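Long-range contacts in alcohol dehydrogenase (Thermus sp., PDB 4CPD), which probably oxidises alcohols with NAD+, as a zinc-containing medium-chain dehydrogenase: residues V30-C38 against A338-R346; E145-L154 against L306-V317. All coordinates share one frame; numbering follows the deposited sequence.

Contact 1. Residues V30-C38 against A338-R346; sequences VRVHLAGIC and ALKVLLVVR. With ZN (zinc ion), chain E.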
loop_
_atom_site.group_PDB
_atom_site.type_symbol
_atom_site.label_atom_id
_atom_site.label_comp_id
_atom_site.label_asym_id
_atom_site.label_seq_id
_atom_site.Cartn_x
_atom_site.Cartn_y
_atom_site.Cartn_z
ATOM N N VAL A 30 31.249 -18.097 -9.503
ATOM C CA VAL A 30 30.956 -18.745 -8.248
ATOM C C VAL A 30 30.883 -20.244 -8.449
ATOM O O VAL A 30 30.126 -20.728 -9.279
ATOM C CB VAL A 30 29.625 -18.246 -7.656
ATOM C CG1 VAL A 30 29.230 -19.063 -6.436
ATOM C CG2 VAL A 30 29.731 -16.776 -7.290
ATOM N N ARG A 31 31.673 -20.965 -7.660
ATOM C CA ARG A 31 31.582 -22.407 -7.588
ATOM C C ARG A 31 30.402 -22.784 -6.690
ATOM O O ARG A 31 30.482 -22.783 -5.454
ATOM C CB ARG A 31 32.903 -23.015 -7.089
ATOM C CG ARG A 31 33.132 -24.472 -7.518
ATOM C CD ARG A 31 34.369 -25.051 -6.836
ATOM N N VAL A 32 29.289 -23.106 -7.326
ATOM C CA VAL A 32 28.088 -23.426 -6.577
ATOM C C VAL A 32 28.262 -24.713 -5.783
ATOM O O VAL A 32 28.656 -25.747 -6.317
ATOM C CB VAL A 32 26.859 -23.647 -7.471
ATOM C CG1 VAL A 32 25.620 -23.868 -6.599
ATOM C CG2 VAL A 32 26.633 -22.480 -8.429
ATOM N N HIS A 33 27.880 -24.641 -4.516
ATOM C CA HIS A 33 27.905 -25.771 -3.576
ATOM C C HIS A 33 26.490 -26.355 -3.405
ATOM O O HIS A 33 26.302 -27.558 -3.455
ATOM C CB HIS A 33 28.439 -25.203 -2.273
ATOM C CG HIS A 33 28.737 -26.208 -1.225
ATOM N ND1 HIS A 33 27.943 -26.373 -0.108
ATOM C CD2 HIS A 33 29.775 -27.061 -1.083
ATOM C CE1 HIS A 33 28.473 -27.296 0.674
ATOM N NE2 HIS A 33 29.582 -27.735 0.101
ATOM N N LEU A 34 25.495 -25.490 -3.200
ATOM C CA LEU A 34 24.093 -25.908 -3.077
ATOM C C LEU A 34 23.261 -25.037 -3.967
ATOM O O LEU A 34 23.557 -23.829 -4.129
ATOM C CB LEU A 34 23.551 -25.737 -1.650
ATOM C CG LEU A 34 24.032 -26.686 -0.570
ATOM C CD1 LEU A 34 23.743 -26.147 0.827
ATOM C CD2 LEU A 34 23.355 -28.028 -0.786
ATOM N N ALA A 35 22.204 -25.644 -4.527
ATOM C CA ALA A 35 21.299 -24.947 -5.420
ATOM C C ALA A 35 19.904 -25.409 -5.129
ATOM O O ALA A 35 19.662 -26.579 -4.990
ATOM C CB ALA A 35 21.664 -25.188 -6.867
ATOM N N GLY A 36 18.980 -24.476 -5.014
ATOM C CA GLY A 36 17.631 -24.824 -4.643
ATOM C C GLY A 36 16.748 -24.980 -5.861
ATOM O O GLY A 36 17.066 -24.482 -6.965
ATOM N N ILE A 37 15.632 -25.670 -5.626
ATOM C CA ILE A 37 14.457 -25.638 -6.492
ATOM C C ILE A 37 13.345 -24.863 -5.794
ATOM O O ILE A 37 12.921 -25.230 -4.692
ATOM C CB ILE A 37 13.945 -27.033 -6.783
ATOM C CG1 ILE A 37 15.045 -27.838 -7.481
ATOM C CG2 ILE A 37 12.706 -26.955 -7.657
ATOM C CD1 ILE A 37 14.777 -29.326 -7.487
ATOM N N CYS A 38 12.888 -23.803 -6.467
ATOM C CA CYS A 38 11.937 -22.821 -5.913
ATOM C C CYS A 38 10.551 -23.047 -6.525
ATOM O O CYS A 38 10.408 -23.609 -7.613
ATOM C CB CYS A 38 12.455 -21.401 -6.207
ATOM S SG CYS A 38 11.413 -20.047 -5.680
ATOM N N ALA A 338 7.957 -33.516 -1.933
ATOM C CA ALA A 338 8.964 -32.769 -1.182
ATOM C C ALA A 338 8.412 -31.409 -0.758
ATOM O O ALA A 338 7.557 -30.825 -1.426
ATOM C CB ALA A 338 10.222 -32.591 -2.010
ATOM N N LEU A 339 8.918 -30.915 0.360
ATOM C CA LEU A 339 8.607 -29.585 0.848
ATOM C C LEU A 339 9.601 -28.545 0.297
ATOM O O LEU A 339 9.216 -27.480 -0.193
ATOM C CB LEU A 339 8.662 -29.580 2.367
ATOM C CG LEU A 339 8.248 -28.278 3.059
ATOM C CD1 LEU A 339 6.819 -27.887 2.677
ATOM C CD2 LEU A 339 8.378 -28.409 4.574
ATOM N N LYS A 340 10.881 -28.861 0.415
ATOM C CA LYS A 340 11.926 -28.062 -0.169
ATOM C C LYS A 340 13.074 -28.954 -0.563
ATOM O O LYS A 340 13.549 -29.758 0.246
ATOM C CB LYS A 340 12.420 -27.011 0.817
ATOM C CG LYS A 340 13.477 -26.056 0.252
ATOM C CD LYS A 340 12.924 -25.159 -0.865
ATOM C CE LYS A 340 13.955 -24.154 -1.336
ATOM N NZ LYS A 340 13.373 -23.165 -2.266
ATOM N N VAL A 341 13.513 -28.790 -1.810
ATOM C CA VAL A 341 14.611 -29.565 -2.364
ATOM C C VAL A 341 15.854 -28.715 -2.527
ATOM O O VAL A 341 15.816 -27.628 -3.122
ATOM C CB VAL A 341 14.262 -30.155 -3.741
ATOM C CG1 VAL A 341 15.385 -31.074 -4.212
ATOM C CG2 VAL A 341 12.968 -30.941 -3.675
ATOM N N LEU A 342 16.956 -29.229 -2.016
ATOM C CA LEU A 342 18.247 -28.595 -2.185
ATOM C C LEU A 342 19.145 -29.552 -2.956
ATOM O O LEU A 342 19.182 -30.720 -2.649
ATOM C CB LEU A 342 18.831 -28.286 -0.811
ATOM C CG LEU A 342 18.953 -26.834 -0.438
ATOM C CD1 LEU A 342 17.679 -26.076 -0.670
ATOM C CD2 LEU A 342 19.393 -26.698 1.015
ATOM N N LEU A 343 19.832 -29.055 -3.975
ATOM C CA LEU A 343 20.690 -29.880 -4.828
ATOM C C LEU A 343 22.159 -29.753 -4.393
ATOM O O LEU A 343 22.711 -28.655 -4.333
ATOM C CB LEU A 343 20.549 -29.457 -6.288
ATOM C CG LEU A 343 19.424 -30.056 -7.157
ATOM C CD1 LEU A 343 18.220 -30.522 -6.365
ATOM C CD2 LEU A 343 19.018 -29.055 -8.243
ATOM N N VAL A 344 22.791 -30.884 -4.100
ATOM C CA VAL A 344 24.194 -30.895 -3.744
ATOM C C VAL A 344 25.012 -30.994 -5.018
ATOM O O VAL A 344 24.861 -31.945 -5.771
ATOM C CB VAL A 344 24.563 -32.082 -2.853
ATOM C CG1 VAL A 344 26.013 -31.931 -2.397
ATOM C CG2 VAL A 344 23.617 -32.170 -1.662
ATOM N N VAL A 345 25.856 -30.000 -5.266
ATOM C CA VAL A 345 26.712 -30.006 -6.453
ATOM C C VAL A 345 28.169 -30.293 -6.081
ATOM O O VAL A 345 28.788 -29.604 -5.243
ATOM C CB VAL A 345 26.483 -28.788 -7.426
ATOM C CG1 VAL A 345 25.493 -27.773 -6.883
ATOM C CG2 VAL A 345 27.779 -28.118 -7.857
ATOM N N ARG A 346 28.676 -31.358 -6.710
ATOM C CA ARG A 346 29.928 -32.000 -6.332
ATOM C C ARG A 346 31.106 -31.306 -7.029
ATOM O O ARG A 346 31.482 -30.183 -6.673
ATOM C CB ARG A 346 29.864 -33.501 -6.671
HETATM ZN ZN ZN E . 12.724 -18.281 -6.125
HETATM O O HOH W 1 11.985 -27.287 -3.794
HETATM O O HOH W 2 11.523 -16.234 -6.833
#
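Strand 34-37 runs antiparallel to strand 341-344, their short axes approaching to 4.5 Å at 149°, with Ala35 and Leu343 as a hydrogen-bonded pair between the non-hydrogen-bonded pairs Leu34-Val344 and Gly36-Leu342. Leu343 N donates to Ala35 O over 2.7 Å, and Ala35 N answers over 3.1 Å on a lone pair of Leu343 O. Val345 N to His33 O carries the pairing to the corner at His33, where His33 and Leu34 both face Val62 in a classic beta bulge.

Ile37 dominates the face it shares with Ala35 and Leu343. Its CD1 lies 3.8 Å from Val341 CG1, the two side chains running side by side, and 3.8 Å from Leu343 CD1; Tyr330 and Phe333 of helix 326-334 also pack on Ile37, so a long branched aliphatic suits the spot. On the face of Leu34, Leu342 and Val344, Gly36 has no side chain, and Leu342 CD1 settles 4.2 Å from Gly36 CA. Near the corner, Val345 crosses Val32 at about a right angle, their CG1 methyls touching.

Lys340 brings a charge into this buried setting. Its chain bends at chi2 (66°) and carries NZ to 3.2 Å from Ile37 O, which it meets from above the carbonyl plane, 54° out of it. Glu60 takes the same ammonium in a salt bridge, so the buried charge is probably balanced.

Following Ile37, Cys38 caps the next helix and its SG binds zinc at 2.2 Å, alongside His59, Asp152 and a water. Here the C-terminal strand rejoins the GroES-like domain beside the strand leading to the zinc cysteine, an arrangement characteristic of the catalytic domain of zinc-dependent medium-chain dehydrogenases.

Contact 2. Residues E145-L154 against L306-V317; sequences ERAIFAGDIL and LASGRLQPERIV. With ZN (zinc ion), chain E.
Arg146 reaches over the chain that leaves helix 295-307, which ends in a Schellman motif at Gly309 and goes on to the 3-10 turn 313-316. That helix follows strand 286-290, an edge of the parallel Rossmann-type sheet, so the contact fastens the exit from the nucleotide-binding fold to the helices beside the zinc ligand. The charged part is a salt bridge, Arg146 NH1 to Glu314 OE2 at 2.5 Å, with Glu314 OE1 at the guanidinium edge and the two planes 50° apart. A bend at chi3 (-90°) turns the guanidinium so that Leu311 O lies over one face. If Arg146 were an alanine, Glu314 would probably lose its charge partner, and Leu306 and Pro313 the cover of the arginine methylenes.

The apolar contacts centre on Pro313 and Leu306. Pro313 CB lies over the Phe149 ring in a CH-pi contact, 4.0 Å from the ring centroid; a rigid proline suits a flat ring. Leu154 CD2 and Leu306 CD2 meet tip to tip at 3.6 Å, and Ala150, with only a methyl, fits against Leu306 CD1.

Backbone bonds hold the chain through the zinc ligand Asp152: Phe149 O accepts Asp152 N at 3.2 Å and Leu154 N at 3.1 Å, from opposite faces of its carbonyl plane.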
loop_
_atom_site.group_PDB
_atom_site.type_symbol
_atom_site.label_atom_id
_atom_site.label_comp_id
_atom_site.label_asym_id
_atom_site.label_seq_id
_atom_site.Cartn_x
_atom_site.Cartn_y
_atom_site.Cartn_z
ATOM N N GLU A 145 23.905 -24.163 4.082
ATOM C CA GLU A 145 22.538 -24.634 3.929
ATOM C C GLU A 145 21.561 -23.715 4.624
ATOM O O GLU A 145 20.392 -23.687 4.293
ATOM C CB GLU A 145 22.357 -26.101 4.377
ATOM C CG GLU A 145 22.582 -26.422 5.843
ATOM C CD GLU A 145 24.055 -26.531 6.262
ATOM O OE1 GLU A 145 24.983 -26.131 5.505
ATOM O OE2 GLU A 145 24.289 -26.995 7.398
ATOM N N ARG A 146 22.036 -22.957 5.602
ATOM C CA ARG A 146 21.192 -21.938 6.238
ATOM C C ARG A 146 21.213 -20.690 5.378
ATOM O O ARG A 146 20.163 -20.119 5.097
ATOM C CB ARG A 146 21.692 -21.597 7.648
ATOM C CG ARG A 146 20.606 -21.046 8.555
ATOM C CD ARG A 146 21.112 -20.165 9.698
ATOM N NE ARG A 146 21.471 -20.708 11.037
ATOM C CZ ARG A 146 20.937 -21.745 11.696
ATOM N NH1 ARG A 146 19.990 -22.516 11.201
ATOM N NH2 ARG A 146 21.394 -22.013 12.902
ATOM N N ALA A 147 22.416 -20.299 4.948
ATOM C CA ALA A 147 22.617 -19.049 4.219
ATOM C C ALA A 147 21.833 -18.973 2.930
ATOM O O ALA A 147 21.384 -17.883 2.537
ATOM C CB ALA A 147 24.094 -18.810 3.921
ATOM N N ILE A 148 21.680 -20.097 2.253
ATOM C CA ILE A 148 21.112 -20.045 0.903
ATOM C C ILE A 148 19.747 -19.343 0.858
ATOM O O ILE A 148 19.443 -18.636 -0.086
ATOM C CB ILE A 148 21.060 -21.427 0.234
ATOM C CG1 ILE A 148 20.516 -21.308 -1.188
ATOM C CG2 ILE A 148 20.208 -22.402 1.030
ATOM C CD1 ILE A 148 20.769 -22.541 -2.020
ATOM N N PHE A 149 18.980 -19.471 1.915
ATOM C CA PHE A 149 17.631 -18.901 1.981
ATOM C C PHE A 149 17.577 -17.376 1.954
ATOM O O PHE A 149 16.610 -16.775 1.464
ATOM C CB PHE A 149 16.933 -19.437 3.197
ATOM C CG PHE A 149 16.711 -20.909 3.126
ATOM C CD1 PHE A 149 17.678 -21.802 3.518
ATOM C CD2 PHE A 149 15.563 -21.398 2.576
ATOM C CE1 PHE A 149 17.469 -23.169 3.413
ATOM C CE2 PHE A 149 15.338 -22.764 2.479
ATOM C CZ PHE A 149 16.297 -23.655 2.905
ATOM N N ALA A 150 18.656 -16.749 2.407
ATOM C CA ALA A 150 18.768 -15.300 2.373
ATOM C C ALA A 150 18.656 -14.723 0.963
ATOM O O ALA A 150 18.223 -13.570 0.790
ATOM C CB ALA A 150 20.076 -14.870 3.002
ATOM N N GLY A 151 19.066 -15.512 -0.028
ATOM C CA GLY A 151 19.083 -15.040 -1.393
ATOM C C GLY A 151 17.726 -14.974 -2.060
ATOM O O GLY A 151 17.581 -14.240 -3.075
ATOM N N ASP A 152 16.737 -15.702 -1.509
ATOM C CA ASP A 152 15.419 -15.755 -2.171
ATOM C C ASP A 152 14.274 -15.855 -1.186
ATOM O O ASP A 152 13.768 -14.830 -0.757
ATOM C CB ASP A 152 15.422 -16.860 -3.243
ATOM C CG ASP A 152 14.136 -17.001 -3.953
ATOM O OD1 ASP A 152 13.152 -16.317 -3.611
ATOM O OD2 ASP A 152 14.098 -17.854 -4.857
ATOM N N ILE A 153 13.860 -17.053 -0.813
ATOM C CA ILE A 153 12.557 -17.184 -0.141
ATOM C C ILE A 153 12.430 -16.570 1.286
ATOM O O ILE A 153 11.352 -16.129 1.675
ATOM C CB ILE A 153 12.063 -18.626 -0.125
ATOM C CG1 ILE A 153 13.050 -19.528 0.600
ATOM C CG2 ILE A 153 11.849 -19.144 -1.542
ATOM C CD1 ILE A 153 12.382 -20.821 1.022
ATOM N N LEU A 154 13.525 -16.521 2.044
ATOM C CA LEU A 154 13.496 -15.901 3.360
ATOM C C LEU A 154 13.425 -14.380 3.242
ATOM O O LEU A 154 12.637 -13.726 3.906
ATOM C CB LEU A 154 14.708 -16.322 4.204
ATOM C CG LEU A 154 14.788 -15.718 5.603
ATOM C CD1 LEU A 154 13.481 -15.923 6.364
ATOM C CD2 LEU A 154 15.933 -16.316 6.375
ATOM N N LEU A 306 20.375 -14.959 10.578
ATOM C CA LEU A 306 20.709 -16.348 10.323
ATOM C C LEU A 306 21.976 -16.707 11.100
ATOM O O LEU A 306 22.031 -17.696 11.823
ATOM C CB LEU A 306 20.927 -16.555 8.840
ATOM C CG LEU A 306 19.672 -16.488 7.979
ATOM C CD1 LEU A 306 20.060 -16.541 6.509
ATOM C CD2 LEU A 306 18.744 -17.647 8.284
ATOM N N ALA A 307 22.971 -15.850 10.980
ATOM C CA ALA A 307 24.248 -16.090 11.620
ATOM C C ALA A 307 24.089 -16.224 13.122
ATOM O O ALA A 307 24.838 -16.945 13.755
ATOM C CB ALA A 307 25.269 -15.000 11.272
ATOM N N SER A 308 23.094 -15.568 13.691
ATOM C CA SER A 308 22.969 -15.554 15.125
ATOM C C SER A 308 21.999 -16.599 15.600
ATOM O O SER A 308 21.650 -16.620 16.765
ATOM C CB SER A 308 22.492 -14.183 15.573
ATOM O OG SER A 308 21.146 -13.965 15.185
ATOM N N GLY A 309 21.504 -17.424 14.690
ATOM C CA GLY A 309 20.613 -18.509 15.075
ATOM C C GLY A 309 19.162 -18.175 15.307
ATOM O O GLY A 309 18.348 -19.087 15.472
ATOM N N ARG A 310 18.795 -16.903 15.238
ATOM C CA ARG A 310 17.390 -16.499 15.441
ATOM C C ARG A 310 16.442 -17.102 14.431
ATOM O O ARG A 310 15.274 -17.323 14.728
ATOM C CB ARG A 310 17.228 -14.975 15.429
ATOM C CG ARG A 310 18.209 -14.238 16.351
ATOM C CD ARG A 310 17.942 -14.442 17.834
ATOM N NE ARG A 310 16.924 -13.499 18.260
ATOM C CZ ARG A 310 15.663 -13.807 18.545
ATOM N NH1 ARG A 310 15.219 -15.063 18.510
ATOM N NH2 ARG A 310 14.835 -12.839 18.888
ATOM N N LEU A 311 16.945 -17.392 13.243
ATOM C CA LEU A 311 16.174 -18.081 12.213
ATOM C C LEU A 311 16.899 -19.311 11.692
ATOM O O LEU A 311 18.127 -19.322 11.460
ATOM C CB LEU A 311 15.898 -17.116 11.061
ATOM C CG LEU A 311 14.988 -15.933 11.387
ATOM C CD1 LEU A 311 15.005 -14.908 10.270
ATOM C CD2 LEU A 311 13.584 -16.435 11.629
ATOM N N GLN A 312 16.111 -20.344 11.447
ATOM C CA GLN A 312 16.639 -21.642 11.050
ATOM C C GLN A 312 15.854 -22.194 9.883
ATOM O O GLN A 312 15.204 -23.220 9.992
ATOM C CB GLN A 312 16.573 -22.587 12.241
ATOM C CG GLN A 312 17.016 -21.902 13.516
ATOM C CD GLN A 312 17.252 -22.880 14.630
ATOM O OE1 GLN A 312 16.462 -23.808 14.834
ATOM N NE2 GLN A 312 18.346 -22.679 15.372
ATOM N N PRO A 313 15.926 -21.509 8.750
ATOM C CA PRO A 313 15.112 -21.911 7.614
ATOM C C PRO A 313 15.419 -23.289 7.070
ATOM O O PRO A 313 14.521 -23.928 6.552
ATOM C CB PRO A 313 15.475 -20.874 6.546
ATOM C CG PRO A 313 16.850 -20.382 6.922
ATOM C CD PRO A 313 16.847 -20.393 8.427
ATOM N N GLU A 314 16.671 -23.736 7.161
ATOM C CA GLU A 314 17.056 -25.073 6.641
ATOM C C GLU A 314 16.224 -26.237 7.215
ATOM O O GLU A 314 16.130 -27.292 6.591
ATOM C CB GLU A 314 18.563 -25.375 6.829
ATOM C CG GLU A 314 18.980 -25.775 8.240
ATOM C CD GLU A 314 19.089 -24.593 9.174
ATOM O OE1 GLU A 314 18.665 -23.455 8.800
ATOM O OE2 GLU A 314 19.612 -24.804 10.285
ATOM N N ARG A 315 15.600 -26.043 8.370
ATOM C CA ARG A 315 14.733 -27.072 8.909
ATOM C C ARG A 315 13.633 -27.516 7.932
ATOM O O ARG A 315 13.078 -28.592 8.068
ATOM C CB ARG A 315 14.067 -26.618 10.212
ATOM C CG ARG A 315 14.979 -25.975 11.227
ATOM C CD ARG A 315 14.393 -26.088 12.621
ATOM N NE ARG A 315 14.753 -27.390 13.192
ATOM C CZ ARG A 315 15.616 -27.596 14.189
ATOM N NH1 ARG A 315 16.224 -26.579 14.800
ATOM N NH2 ARG A 315 15.870 -28.840 14.590
ATOM N N ILE A 316 13.275 -26.700 6.966
ATOM C CA ILE A 316 12.190 -27.110 6.073
ATOM C C ILE A 316 12.677 -27.971 4.914
ATOM O O ILE A 316 11.873 -28.512 4.168
ATOM C CB ILE A 316 11.365 -25.928 5.530
ATOM C CG1 ILE A 316 12.132 -25.166 4.460
ATOM C CG2 ILE A 316 10.965 -25.000 6.672
ATOM C CD1 ILE A 316 11.199 -24.547 3.445
ATOM N N VAL A 317 13.984 -28.116 4.772
ATOM C CA VAL A 317 14.532 -28.956 3.704
ATOM C C VAL A 317 14.149 -30.426 3.946
ATOM O O VAL A 317 14.573 -31.029 4.936
ATOM C CB VAL A 317 16.065 -28.842 3.598
ATOM C CG1 VAL A 317 16.568 -29.738 2.479
ATOM C CG2 VAL A 317 16.451 -27.406 3.337
HETATM ZN ZN ZN E . 12.724 -18.281 -6.125
HETATM O O HOH W 2 11.523 -16.234 -6.833
#

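Overall arrangement
Contact 2 is nested in the loop that contact 1 closes, and their centres lie about 13 Å apart. Contact 1 is the more thoroughly buried: a strand pair held by regular backbone bonds, with aliphatic side chains on its faces and a lysine paired with Glu60. Contact 2 joins helix ends and turns instead, mainly through side chains; it is partly buried, with aliphatic and aromatic packing inside and a salt bridge between partly exposed residues. The two meet directly where Leu34 CD1 packs on Glu145 CA and Lys340 CB on Ile316 O. They also converge on one zinc ion, to which 30-38 supplies Cys38 and 145-154 supplies Asp152.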